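Local coordinates for protein putative NADH Oxidase (PDB 3E10) that binds flavin mononucleotide and, as a member of the nitroreductase family, probably works as a flavin-dependent oxidoreductase, at residues B[41-46]-B[91-96]; B[87-92]-B[135-140]; B[112-117]-B[141-146]. All coordinates share one frame; numbering follows the deposited sequence. Where two conformers were deposited one is given.

Contact 1. Residues B[41-46]-B[91-96]; sequences QPWEFI and QDMAAA. With FMN (flavin mononucleotide), chain C.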
loop_
_atom_site.group_PDB
_atom_site.type_symbol
_atom_site.label_atom_id
_atom_site.label_comp_id
_atom_site.label_asym_id
_atom_site.label_seq_id
_atom_site.Cartn_x
_atom_site.Cartn_y
_atom_site.Cartn_z
ATOM N N GLN B 41 -4.888 11.086 6.564
ATOM C CA GLN B 41 -6.118 10.342 6.197
ATOM C C GLN B 41 -6.917 11.031 5.096
ATOM O O GLN B 41 -8.029 11.497 5.343
ATOM C CB GLN B 41 -7.015 10.136 7.428
ATOM C CG GLN B 41 -6.352 9.399 8.593
ATOM C CD GLN B 41 -7.168 9.432 9.872
ATOM O OE1 GLN B 41 -6.623 9.698 10.967
ATOM N NE2 GLN B 41 -8.423 9.114 9.780
ATOM N N PRO B 42 -6.356 11.103 3.881
ATOM C CA PRO B 42 -6.900 12.035 2.868
ATOM C C PRO B 42 -8.018 11.427 1.999
ATOM O O PRO B 42 -8.511 12.080 1.082
ATOM C CB PRO B 42 -5.680 12.356 2.041
ATOM C CG PRO B 42 -4.912 11.058 2.029
ATOM C CD PRO B 42 -5.117 10.458 3.411
ATOM N N TRP B 43 -8.475 10.241 2.369
ATOM C CA TRP B 43 -9.301 9.417 1.471
ATOM C C TRP B 43 -10.799 9.704 1.500
ATOM O O TRP B 43 -11.395 10.019 2.553
ATOM C CB TRP B 43 -9.119 7.941 1.803
ATOM C CG TRP B 43 -8.892 7.651 3.283
ATOM C CD1 TRP B 43 -9.783 7.778 4.308
ATOM C CD2 TRP B 43 -7.678 7.194 3.859
ATOM N NE1 TRP B 43 -9.185 7.422 5.492
ATOM C CE2 TRP B 43 -7.895 7.041 5.236
ATOM C CE3 TRP B 43 -6.429 6.890 3.324
ATOM C CZ2 TRP B 43 -6.868 6.635 6.115
ATOM C CZ3 TRP B 43 -5.403 6.448 4.190
ATOM C CH2 TRP B 43 -5.649 6.338 5.569
ATOM N N GLU B 44 -11.395 9.529 0.335
ATOM C CA GLU B 44 -12.854 9.522 0.115
ATOM C C GLU B 44 -13.138 8.360 -0.813
ATOM O O GLU B 44 -12.301 8.030 -1.623
ATOM C CB GLU B 44 -13.274 10.832 -0.593
ATOM C CG GLU B 44 -13.052 12.107 0.228
ATOM C CD GLU B 44 -14.049 12.314 1.347
ATOM O OE1 GLU B 44 -15.039 11.524 1.462
ATOM O OE2 GLU B 44 -13.847 13.280 2.150
ATOM N N PHE B 45 -14.312 7.756 -0.692
ATOM C CA PHE B 45 -14.664 6.551 -1.423
ATOM C C PHE B 45 -16.042 6.711 -2.059
ATOM O O PHE B 45 -17.001 7.063 -1.364
ATOM C CB PHE B 45 -14.696 5.323 -0.482
ATOM C CG PHE B 45 -13.455 5.163 0.346
ATOM C CD1 PHE B 45 -13.349 5.761 1.576
ATOM C CD2 PHE B 45 -12.361 4.467 -0.134
ATOM C CE1 PHE B 45 -12.197 5.647 2.353
ATOM C CE2 PHE B 45 -11.213 4.355 0.626
ATOM C CZ PHE B 45 -11.137 4.942 1.866
ATOM N N ILE B 46 -16.170 6.349 -3.332
ATOM C CA ILE B 46 -17.491 6.217 -3.959
ATOM C C ILE B 46 -17.743 4.708 -4.137
ATOM O O ILE B 46 -16.950 3.994 -4.742
ATOM C CB ILE B 46 -17.598 6.908 -5.319
ATOM C CG1 ILE B 46 -17.166 8.364 -5.255
ATOM C CG2 ILE B 46 -19.061 6.813 -5.853
ATOM C CD1 ILE B 46 -17.049 9.060 -6.641
ATOM N N GLN B 91 0.873 7.624 -1.821
ATOM C CA GLN B 91 1.348 6.521 -0.991
ATOM C C GLN B 91 0.315 6.138 0.045
ATOM O O GLN B 91 0.044 4.946 0.245
ATOM C CB GLN B 91 2.682 6.910 -0.336
ATOM C CG GLN B 91 3.778 7.168 -1.386
ATOM C CD GLN B 91 5.090 7.642 -0.795
ATOM O OE1 GLN B 91 5.454 7.244 0.315
ATOM N NE2 GLN B 91 5.804 8.518 -1.531
ATOM N N ASP B 92 -0.272 7.138 0.690
ATOM C CA ASP B 92 -1.361 6.907 1.610
ATOM C C ASP B 92 -2.477 6.089 0.926
ATOM O O ASP B 92 -3.013 5.159 1.500
ATOM C CB ASP B 92 -2.012 8.222 2.026
ATOM C CG ASP B 92 -1.091 9.198 2.730
ATOM O OD1 ASP B 92 0.046 8.814 3.114
ATOM O OD2 ASP B 92 -1.576 10.357 2.933
HETATM N N MSE B 93 -2.835 6.508 -0.289
HETATM C CA MSE B 93 -3.961 5.897 -1.012
HETATM C C MSE B 93 -3.634 4.493 -1.467
HETATM O O MSE B 93 -4.504 3.624 -1.426
HETATM C CB MSE B 93 -4.407 6.748 -2.217
HETATM C CG MSE B 93 -4.907 8.174 -1.880
HETATM SE SE MSE B 93 -6.351 8.212 -0.608
HETATM C CE MSE B 93 -7.630 7.170 -1.652
ATOM N N ALA B 94 -2.370 4.276 -1.809
ATOM C CA ALA B 94 -1.909 2.950 -2.165
ATOM C C ALA B 94 -1.973 1.998 -0.958
ATOM O O ALA B 94 -2.345 0.832 -1.095
ATOM C CB ALA B 94 -0.456 3.054 -2.747
ATOM N N ALA B 95 -1.630 2.518 0.222
ATOM C CA ALA B 95 -1.705 1.693 1.434
ATOM C C ALA B 95 -3.162 1.320 1.730
ATOM O O ALA B 95 -3.451 0.191 2.118
ATOM C CB ALA B 95 -1.055 2.454 2.614
ATOM N N ALA B 96 -4.079 2.285 1.570
ATOM C CA ALA B 96 -5.510 2.020 1.713
ATOM C C ALA B 96 -6.003 0.972 0.709
ATOM O O ALA B 96 -6.760 0.061 1.050
ATOM C CB ALA B 96 -6.310 3.324 1.596
HETATM N N1 FMN C . 6.068 8.320 10.645
HETATM C C2 FMN C . 7.224 8.912 11.090
HETATM O O2 FMN C . 7.516 8.885 12.289
HETATM N N3 FMN C . 8.119 9.479 10.217
HETATM C C4 FMN C . 7.854 9.597 8.867
HETATM O O4 FMN C . 8.710 10.087 8.110
HETATM C C4A FMN C . 6.681 8.977 8.392
HETATM N N5 FMN C . 6.384 8.990 7.055
HETATM C C5A FMN C . 5.253 8.368 6.579
HETATM C C6 FMN C . 4.970 8.370 5.215
HETATM C C7 FMN C . 3.859 7.743 4.697
HETATM C C7M FMN C . 3.615 7.767 3.202
HETATM C C8 FMN C . 2.993 7.077 5.561
HETATM C C8M FMN C . 1.928 6.195 4.972
HETATM C C9 FMN C . 3.266 7.065 6.935
HETATM C C9A FMN C . 4.388 7.704 7.459
HETATM N N10 FMN C . 4.643 7.745 8.831
HETATM C C10 FMN C . 5.802 8.343 9.286
HETATM C "C1'" FMN C . 3.713 7.069 9.808
HETATM C "C2'" FMN C . 2.470 7.939 10.041
HETATM O "O2'" FMN C . 2.766 9.062 10.860
HETATM C "C3'" FMN C . 1.366 7.085 10.644
HETATM O "O3'" FMN C . 0.976 6.104 9.679
HETATM C "C4'" FMN C . 0.127 7.906 11.105
HETATM O "O4'" FMN C . 0.432 8.780 12.159
HETATM C "C5'" FMN C . -1.022 6.994 11.507
HETATM O "O5'" FMN C . -0.687 6.215 12.646
HETATM P P FMN C . -0.736 4.616 12.511
HETATM O O1P FMN C . 0.351 4.197 11.534
HETATM O O2P FMN C . -0.472 4.110 13.915
HETATM O O3P FMN C . -2.128 4.213 12.024
#
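Selenomethionine Met93 packs against Trp43 where the strand that begins there passes the helix through 91-96. The selenium lies 3.7 Å from Trp43 CB and, relative to the indole, sits at the edge near the ring plane. The bend at chi2 (-56°) places SE, and that at chi3 (-60°) brings the methyl CE to 3.8 Å from Trp43 CB. Further along the benzene part of the indole, the CB methyl of Ala96 approaches CE3 at 4.0 Å, obliquely to the ring. The backbone oxygen of Asp92 meets the rim near the ring plane, 3.8 Å from Trp43 CZ3, while that same oxygen accepts the helical bond from Ala96 N.

Pro42 supplies the second patch. Its CG stands 3.5 Å from Asp92 OD2 and 4.1 Å from Met93 SE, so the pyrrolidine touches both the carboxylate and the selenoether.

The Asp92 carboxylate is held from outside the two segments: Gln40 NE2 binds OD2 and the backbone N of Ala37 binds OD1. The helix is thereby tied to the loop that leads into the strand. OD1 also faces the flavin, 3.7 Å from C7M of the FMN, and Gln91 OE1 comes to 3.5 Å of the same methyl. Gln91 NE2 bonds instead to Gln117 O of the second subunit, placing this helical turn at the dimer interface beside the cofactor.

Trp43 also packs on Met32 of helix 21-32, Met93 on Leu76 of strand 72-79 and on Phe139 of strand 136-145, so the contact lies where helix 89-106 covers the sheet, next to helix 21-32.

Contact 2. Residues B[87-92]-B[135-140]; sequences EMWEQD and NIKPFC. With FMN (flavin mononucleotide), chain C.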
loop_
_atom_site.group_PDB
_atom_site.type_symbol
_atom_site.label_atom_id
_atom_site.label_comp_id
_atom_site.label_asym_id
_atom_site.label_seq_id
_atom_site.Cartn_x
_atom_site.Cartn_y
_atom_site.Cartn_z
ATOM N N GLU B 87 2.889 15.844 -0.798
ATOM C CA GLU B 87 3.896 15.116 -1.535
ATOM C C GLU B 87 3.681 13.604 -1.477
ATOM O O GLU B 87 4.193 12.875 -2.327
ATOM C CB GLU B 87 5.275 15.422 -0.951
ATOM C CG GLU B 87 5.773 16.839 -1.180
ATOM C CD GLU B 87 5.330 17.857 -0.110
ATOM O OE1 GLU B 87 4.529 17.528 0.793
ATOM O OE2 GLU B 87 5.820 19.017 -0.192
HETATM N N MSE B 88 2.975 13.142 -0.451
HETATM C CA MSE B 88 2.893 11.693 -0.254
HETATM C C MSE B 88 1.484 11.116 -0.364
HETATM O O MSE B 88 1.282 9.969 -0.035
HETATM C CB MSE B 88 3.545 11.296 1.068
HETATM C CG MSE B 88 5.060 11.338 1.008
HETATM SE SE MSE B 88 5.860 11.307 2.747
HETATM C CE MSE B 88 7.628 11.791 2.203
ATOM N N TRP B 89 0.531 11.874 -0.921
ATOM C CA TRP B 89 -0.840 11.391 -0.903
ATOM C C TRP B 89 -1.039 10.095 -1.671
ATOM O O TRP B 89 -1.870 9.298 -1.258
ATOM C CB TRP B 89 -1.845 12.452 -1.374
ATOM C CG TRP B 89 -1.884 12.744 -2.829
ATOM C CD1 TRP B 89 -1.198 13.698 -3.472
ATOM C CD2 TRP B 89 -2.700 12.099 -3.812
ATOM N NE1 TRP B 89 -1.521 13.686 -4.813
ATOM C CE2 TRP B 89 -2.433 12.699 -5.047
ATOM C CE3 TRP B 89 -3.636 11.089 -3.760
ATOM C CZ2 TRP B 89 -3.081 12.324 -6.219
ATOM C CZ3 TRP B 89 -4.262 10.690 -4.934
ATOM C CH2 TRP B 89 -3.993 11.315 -6.134
ATOM N N GLU B 90 -0.311 9.888 -2.767
ATOM C CA GLU B 90 -0.518 8.664 -3.516
ATOM C C GLU B 90 -0.079 7.435 -2.733
ATOM O O GLU B 90 -0.617 6.349 -2.932
ATOM C CB GLU B 90 0.154 8.733 -4.870
ATOM C CG GLU B 90 -0.458 9.809 -5.756
ATOM C CD GLU B 90 0.334 11.095 -5.794
ATOM O OE1 GLU B 90 0.875 11.511 -4.726
ATOM O OE2 GLU B 90 0.394 11.698 -6.906
ATOM N N GLN B 91 0.873 7.624 -1.821
ATOM C CA GLN B 91 1.348 6.521 -0.991
ATOM C C GLN B 91 0.315 6.138 0.045
ATOM O O GLN B 91 0.044 4.946 0.245
ATOM C CB GLN B 91 2.682 6.910 -0.336
ATOM C CG GLN B 91 3.778 7.168 -1.386
ATOM C CD GLN B 91 5.090 7.642 -0.795
ATOM O OE1 GLN B 91 5.454 7.244 0.315
ATOM N NE2 GLN B 91 5.804 8.518 -1.531
ATOM N N ASP B 92 -0.272 7.138 0.690
ATOM C CA ASP B 92 -1.361 6.907 1.610
ATOM C C ASP B 92 -2.477 6.089 0.926
ATOM O O ASP B 92 -3.013 5.159 1.500
ATOM C CB ASP B 92 -2.012 8.222 2.026
ATOM C CG ASP B 92 -1.091 9.198 2.730
ATOM O OD1 ASP B 92 0.046 8.814 3.114
ATOM O OD2 ASP B 92 -1.576 10.357 2.933
ATOM N N ASN B 135 -10.672 19.817 -6.072
ATOM C CA ASN B 135 -9.858 19.324 -4.959
ATOM C C ASN B 135 -9.969 17.831 -4.737
ATOM O O ASN B 135 -9.212 17.288 -3.932
ATOM C CB ASN B 135 -10.193 20.068 -3.666
ATOM C CG ASN B 135 -11.674 20.065 -3.322
ATOM O OD1 ASN B 135 -12.486 20.619 -4.076
ATOM N ND2 ASN B 135 -12.047 19.420 -2.208
ATOM N N ILE B 136 -10.915 17.168 -5.419
ATOM C CA ILE B 136 -11.127 15.739 -5.203
ATOM C C ILE B 136 -10.448 14.986 -6.339
ATOM O O ILE B 136 -10.854 15.078 -7.500
ATOM C CB ILE B 136 -12.601 15.412 -5.099
ATOM C CG1 ILE B 136 -13.278 16.217 -3.946
ATOM C CG2 ILE B 136 -12.809 13.928 -4.885
ATOM C CD1 ILE B 136 -12.683 16.053 -2.570
ATOM N N LYS B 137 -9.356 14.310 -6.001
ATOM C CA LYS B 137 -8.472 13.709 -6.978
ATOM C C LYS B 137 -8.688 12.220 -7.085
ATOM O O LYS B 137 -8.542 11.496 -6.083
ATOM C CB LYS B 137 -7.026 13.929 -6.540
ATOM C CG LYS B 137 -6.727 15.432 -6.397
ATOM C CD LYS B 137 -5.254 15.700 -6.079
ATOM C CE LYS B 137 -4.308 15.359 -7.230
ATOM N NZ LYS B 137 -4.448 16.293 -8.401
ATOM N N PRO B 138 -9.033 11.748 -8.288
ATOM C CA PRO B 138 -9.141 10.303 -8.467
ATOM C C PRO B 138 -7.822 9.579 -8.256
ATOM O O PRO B 138 -6.778 10.051 -8.686
ATOM C CB PRO B 138 -9.577 10.154 -9.912
ATOM C CG PRO B 138 -10.133 11.486 -10.310
ATOM C CD PRO B 138 -9.428 12.482 -9.509
ATOM N N PHE B 139 -7.886 8.448 -7.564
ATOM C CA PHE B 139 -6.707 7.628 -7.320
ATOM C C PHE B 139 -6.735 6.295 -8.083
ATOM O O PHE B 139 -5.849 5.997 -8.884
ATOM C CB PHE B 139 -6.476 7.384 -5.829
ATOM C CG PHE B 139 -5.278 6.501 -5.578
ATOM C CD1 PHE B 139 -4.003 6.970 -5.802
ATOM C CD2 PHE B 139 -5.424 5.166 -5.221
ATOM C CE1 PHE B 139 -2.902 6.162 -5.600
ATOM C CE2 PHE B 139 -4.305 4.342 -5.042
ATOM C CZ PHE B 139 -3.063 4.830 -5.226
ATOM N N CYS B 140 -7.767 5.491 -7.843
ATOM C CA CYS B 140 -7.905 4.210 -8.510
ATOM C C CYS B 140 -9.345 3.751 -8.372
ATOM O O CYS B 140 -10.138 4.363 -7.641
ATOM C CB CYS B 140 -6.942 3.152 -7.945
ATOM S SG CYS B 140 -7.426 2.413 -6.362
HETATM N N1 FMN C . 6.068 8.320 10.645
HETATM C C2 FMN C . 7.224 8.912 11.090
HETATM O O2 FMN C . 7.516 8.885 12.289
HETATM N N3 FMN C . 8.119 9.479 10.217
HETATM C C4 FMN C . 7.854 9.597 8.867
HETATM O O4 FMN C . 8.710 10.087 8.110
HETATM C C4A FMN C . 6.681 8.977 8.392
HETATM N N5 FMN C . 6.384 8.990 7.055
HETATM C C5A FMN C . 5.253 8.368 6.579
HETATM C C6 FMN C . 4.970 8.370 5.215
HETATM C C7 FMN C . 3.859 7.743 4.697
HETATM C C7M FMN C . 3.615 7.767 3.202
HETATM C C8 FMN C . 2.993 7.077 5.561
HETATM C C8M FMN C . 1.928 6.195 4.972
HETATM C C9 FMN C . 3.266 7.065 6.935
HETATM C C9A FMN C . 4.388 7.704 7.459
HETATM N N10 FMN C . 4.643 7.745 8.831
HETATM C C10 FMN C . 5.802 8.343 9.286
HETATM C "C1'" FMN C . 3.713 7.069 9.808
HETATM C "C2'" FMN C . 2.470 7.939 10.041
HETATM O "O2'" FMN C . 2.766 9.062 10.860
HETATM C "C3'" FMN C . 1.366 7.085 10.644
HETATM O "O3'" FMN C . 0.976 6.104 9.679
HETATM C "C4'" FMN C . 0.127 7.906 11.105
HETATM O "O4'" FMN C . 0.432 8.780 12.159
HETATM C "C5'" FMN C . -1.022 6.994 11.507
HETATM O "O5'" FMN C . -0.687 6.215 12.646
HETATM P P FMN C . -0.736 4.616 12.511
HETATM O O1P FMN C . 0.351 4.197 11.534
HETATM O O2P FMN C . -0.472 4.110 13.915
HETATM O O3P FMN C . -2.128 4.213 12.024
#
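Trp89 and Phe139 meet in apolar packing, the indole CZ3 standing 3.8 Å from Phe139 CD1 with the two side chains running antiparallel past one another. The approach is oblique to both rings. Phe139 reaches the helix with CG anti to its backbone N (chi1 178°), and its CE1 lies 4.1 Å from Glu90 CB.

Lys137 contributes its aliphatic chain. It crosses the indole at about a right angle, CE 3.4 Å from Trp89 CZ2 and CD above one face toward the rim. In the conformer given, Glu90 CD lies over the opposite face, also toward the rim, so parts of two side chains flank the indole, and Glu90 OE2 bonds to Gln117 NE2.

Two backbone oxygens lie against aromatic carbons. Pro138 O approaches the edge of the indole near its plane, 4.0 Å from Trp89 CH2, and Glu90 O lies 3.5 Å from Phe139 CE1, obliquely to the ring.

At the helix start, Met88 occupies the N-cap position, its selenium 3.9 Å from FMN C6 in the conformer given. Phe139 and Cys140 both face Leu76 in a classic beta bulge of strand 136-145. The arrangement is the helix-on-sheet packing of the nitroreductase fold, here at the helix start that borders an FMN pocket shared between subunits.

Contact 3. Residues B[112-117]-B[141-146]; sequences VWLGAQ and VISVGY. With FMN (flavin mononucleotide), chain L.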
loop_
_atom_site.group_PDB
_atom_site.type_symbol
_atom_site.label_atom_id
_atom_site.label_comp_id
_atom_site.label_asym_id
_atom_site.label_seq_id
_atom_site.Cartn_x
_atom_site.Cartn_y
_atom_site.Cartn_z
ATOM N N VAL B 112 -9.507 -6.527 -7.872
ATOM C CA VAL B 112 -8.323 -6.055 -8.572
ATOM C C VAL B 112 -8.261 -4.524 -8.484
ATOM O O VAL B 112 -9.268 -3.820 -8.591
ATOM C CB VAL B 112 -8.274 -6.549 -10.060
ATOM C CG1 VAL B 112 -9.509 -6.065 -10.854
ATOM C CG2 VAL B 112 -6.976 -6.078 -10.739
ATOM N N TRP B 113 -7.034 -4.036 -8.315
ATOM C CA TRP B 113 -6.695 -2.612 -8.362
ATOM C C TRP B 113 -6.631 -2.194 -9.813
ATOM O O TRP B 113 -5.869 -2.766 -10.595
ATOM C CB TRP B 113 -5.347 -2.450 -7.664
ATOM C CG TRP B 113 -4.738 -1.127 -7.499
ATOM C CD1 TRP B 113 -4.888 0.005 -8.265
ATOM C CD2 TRP B 113 -3.773 -0.801 -6.498
ATOM N NE1 TRP B 113 -4.091 1.017 -7.766
ATOM C CE2 TRP B 113 -3.364 0.528 -6.712
ATOM C CE3 TRP B 113 -3.211 -1.521 -5.439
ATOM C CZ2 TRP B 113 -2.437 1.163 -5.879
ATOM C CZ3 TRP B 113 -2.267 -0.922 -4.651
ATOM C CH2 TRP B 113 -1.877 0.407 -4.886
ATOM N N LEU B 114 -7.448 -1.199 -10.154
ATOM C CA LEU B 114 -7.477 -0.618 -11.496
ATOM C C LEU B 114 -6.850 0.773 -11.414
ATOM O O LEU B 114 -7.466 1.717 -10.918
ATOM C CB LEU B 114 -8.910 -0.597 -12.021
ATOM C CG LEU B 114 -9.645 -1.957 -12.023
ATOM C CD1 LEU B 114 -11.108 -1.749 -12.466
ATOM C CD2 LEU B 114 -8.948 -3.017 -12.846
ATOM N N GLY B 115 -5.607 0.886 -11.874
ATOM C CA GLY B 115 -4.848 2.116 -11.709
ATOM C C GLY B 115 -5.495 3.295 -12.428
ATOM O O GLY B 115 -6.103 3.140 -13.504
ATOM N N ALA B 116 -5.383 4.467 -11.839
ATOM C CA ALA B 116 -5.840 5.712 -12.479
ATOM C C ALA B 116 -4.763 6.790 -12.405
ATOM O O ALA B 116 -4.051 7.029 -13.388
ATOM C CB ALA B 116 -7.195 6.170 -11.893
ATOM N N GLN B 117 -4.579 7.370 -11.222
ATOM C CA GLN B 117 -3.518 8.346 -10.979
ATOM C C GLN B 117 -2.171 7.687 -11.333
ATOM O O GLN B 117 -1.929 6.566 -10.909
ATOM C CB GLN B 117 -3.527 8.793 -9.528
ATOM C CG GLN B 117 -2.349 9.626 -9.067
ATOM C CD GLN B 117 -2.363 11.045 -9.606
ATOM O OE1 GLN B 117 -3.274 11.453 -10.323
ATOM N NE2 GLN B 117 -1.356 11.808 -9.228
ATOM N N VAL B 141 -9.669 2.675 -9.064
ATOM C CA VAL B 141 -10.931 1.960 -8.845
ATOM C C VAL B 141 -10.574 0.539 -8.464
ATOM O O VAL B 141 -9.649 -0.035 -9.024
ATOM C CB VAL B 141 -11.817 1.962 -10.093
ATOM C CG1 VAL B 141 -13.107 1.170 -9.846
ATOM C CG2 VAL B 141 -12.110 3.389 -10.594
ATOM N N ILE B 142 -11.307 -0.027 -7.488
ATOM C CA ILE B 142 -11.176 -1.447 -7.141
ATOM C C ILE B 142 -12.490 -2.151 -7.505
ATOM O O ILE B 142 -13.553 -1.760 -7.028
ATOM C CB ILE B 142 -10.805 -1.634 -5.670
ATOM C CG1 ILE B 142 -9.426 -0.991 -5.374
ATOM C CG2 ILE B 142 -10.744 -3.143 -5.309
ATOM C CD1 ILE B 142 -9.049 -0.933 -3.966
ATOM N N SER B 143 -12.407 -3.119 -8.409
ATOM C CA SER B 143 -13.578 -3.928 -8.728
ATOM C C SER B 143 -13.545 -5.124 -7.781
ATOM O O SER B 143 -12.468 -5.641 -7.470
ATOM C CB SER B 143 -13.614 -4.367 -10.184
ATOM O OG SER B 143 -12.476 -5.066 -10.514
ATOM N N VAL B 144 -14.713 -5.532 -7.296
ATOM C CA VAL B 144 -14.825 -6.534 -6.247
ATOM C C VAL B 144 -16.025 -7.444 -6.577
ATOM O O VAL B 144 -17.062 -6.987 -7.045
ATOM C CB VAL B 144 -15.079 -5.883 -4.869
ATOM C CG1 VAL B 144 -15.112 -6.937 -3.768
ATOM C CG2 VAL B 144 -14.020 -4.836 -4.525
ATOM N N GLY B 145 -15.882 -8.729 -6.290
ATOM C CA GLY B 145 -16.980 -9.684 -6.403
ATOM C C GLY B 145 -16.546 -11.071 -5.970
ATOM O O GLY B 145 -15.406 -11.286 -5.618
ATOM N N TYR B 146 -17.450 -12.033 -5.998
ATOM C CA TYR B 146 -17.075 -13.412 -5.764
ATOM C C TYR B 146 -16.382 -13.943 -7.034
ATOM O O TYR B 146 -16.863 -13.744 -8.150
ATOM C CB TYR B 146 -18.309 -14.264 -5.385
ATOM C CG TYR B 146 -18.729 -13.982 -3.951
ATOM C CD1 TYR B 146 -18.053 -14.541 -2.891
ATOM C CD2 TYR B 146 -19.694 -13.038 -3.666
ATOM C CE1 TYR B 146 -18.376 -14.226 -1.584
ATOM C CE2 TYR B 146 -20.040 -12.727 -2.353
ATOM C CZ TYR B 146 -19.372 -13.326 -1.314
ATOM O OH TYR B 146 -19.709 -13.026 -0.003
HETATM N N1 FMN L . -4.686 -4.765 -13.144
HETATM C C2 FMN L . -5.560 -4.546 -14.168
HETATM O O2 FMN L . -6.159 -5.499 -14.684
HETATM N N3 FMN L . -5.786 -3.264 -14.594
HETATM C C4 FMN L . -5.098 -2.174 -14.107
HETATM O O4 FMN L . -5.341 -1.018 -14.528
HETATM C C4A FMN L . -4.215 -2.396 -13.049
HETATM N N5 FMN L . -3.564 -1.332 -12.484
HETATM C C5A FMN L . -2.733 -1.562 -11.390
HETATM C C6 FMN L . -2.084 -0.471 -10.819
HETATM C C7 FMN L . -1.231 -0.635 -9.722
HETATM C C7M FMN L . -0.607 0.543 -9.072
HETATM C C8 FMN L . -1.065 -1.922 -9.187
HETATM C C8M FMN L . -0.334 -2.110 -7.855
HETATM C C9 FMN L . -1.726 -3.007 -9.775
HETATM C C9A FMN L . -2.543 -2.851 -10.881
HETATM N N10 FMN L . -3.188 -3.928 -11.498
HETATM C C10 FMN L . -4.054 -3.701 -12.558
HETATM C "C1'" FMN L . -3.022 -5.282 -10.948
HETATM C "C2'" FMN L . -1.669 -5.864 -11.386
HETATM O "O2'" FMN L . -1.651 -6.221 -12.767
HETATM C "C3'" FMN L . -1.362 -7.112 -10.552
HETATM O "O3'" FMN L . -1.175 -6.702 -9.208
HETATM C "C4'" FMN L . -0.138 -7.912 -11.037
HETATM O "O4'" FMN L . -0.388 -8.508 -12.306
HETATM C "C5'" FMN L . 0.305 -9.011 -10.073
HETATM O "O5'" FMN L . -0.726 -9.985 -9.871
HETATM P P FMN L . -1.351 -10.197 -8.416
HETATM O O1P FMN L . -0.220 -10.437 -7.448
HETATM O O2P FMN L . -2.096 -8.961 -8.030
HETATM O O3P FMN L . -2.231 -11.417 -8.573
#
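Val141 opens its side of the ladder by pairing with Leu114 through two backbone hydrogen bonds. Leu114 N reaches Val141 O at 2.7 Å, while Val141 N returns to Leu114 O at 3.0 Å in a straighter bond (169° at the hydrogen). On the side of the sheet carrying these two residues, Leu114 CB lies 4.3 Å from Val141 CB, and Leu114 CD2 extends to FMN N3 at 3.6 Å.

Ile142 faces Trp113 in a non-hydrogen-bonded pair, both side chains on the other face. Its CA makes a CH...O contact with Val112 O at 3.4 Å. The antiparallel pair joins strand 110-115, outermost in this chain's sheet, to strand 136-145 in the central sheet of the nitroreductase fold, and strand 110-115 lines the flavin pocket. Trp113, with CG anti to its backbone N (chi1 -178°), has the FMN methyl C8M over one face of its indole, displaced toward the rim, while Ala94, Ala97 and Leu101 of helix 89-106 also pack on it. Gly115 N donates to FMN O4 at 3.3 Å.

Ser143 closes the second hydrogen-bonded pair, its N donating to Val112 O and its O receiving Val112 N. Ser143 OG, which bonds to Tyr14 OH and Ser66 OG, sits tightly against Val112 CG1 at 3.1 Å; the valine's other methyl, CG2, turns to FMN N1.

From the N terminus, contact 1 comes first, closing the loop from strand 43-48 through strand 72-79 to helix 89-106. Contact 2 opens on the start of that helix, sharing Gln91 and Asp92 with contact 1, and returns at strand 136-145. Contact 3 opens after contact 1 has closed and crosses contact 2, joining strand 110-115 to the later half of strand 136-145. A backbone hydrogen bond from Gln117 N to Phe139 O links contacts 2 and 3. Contacts 1 and 2 tie helix 89-106 to strands 43-48 and 136-145, and contact 3 adds strand 110-115 to the same sheet. Contacts 1 and 2 border one FMN, contact 3 the other.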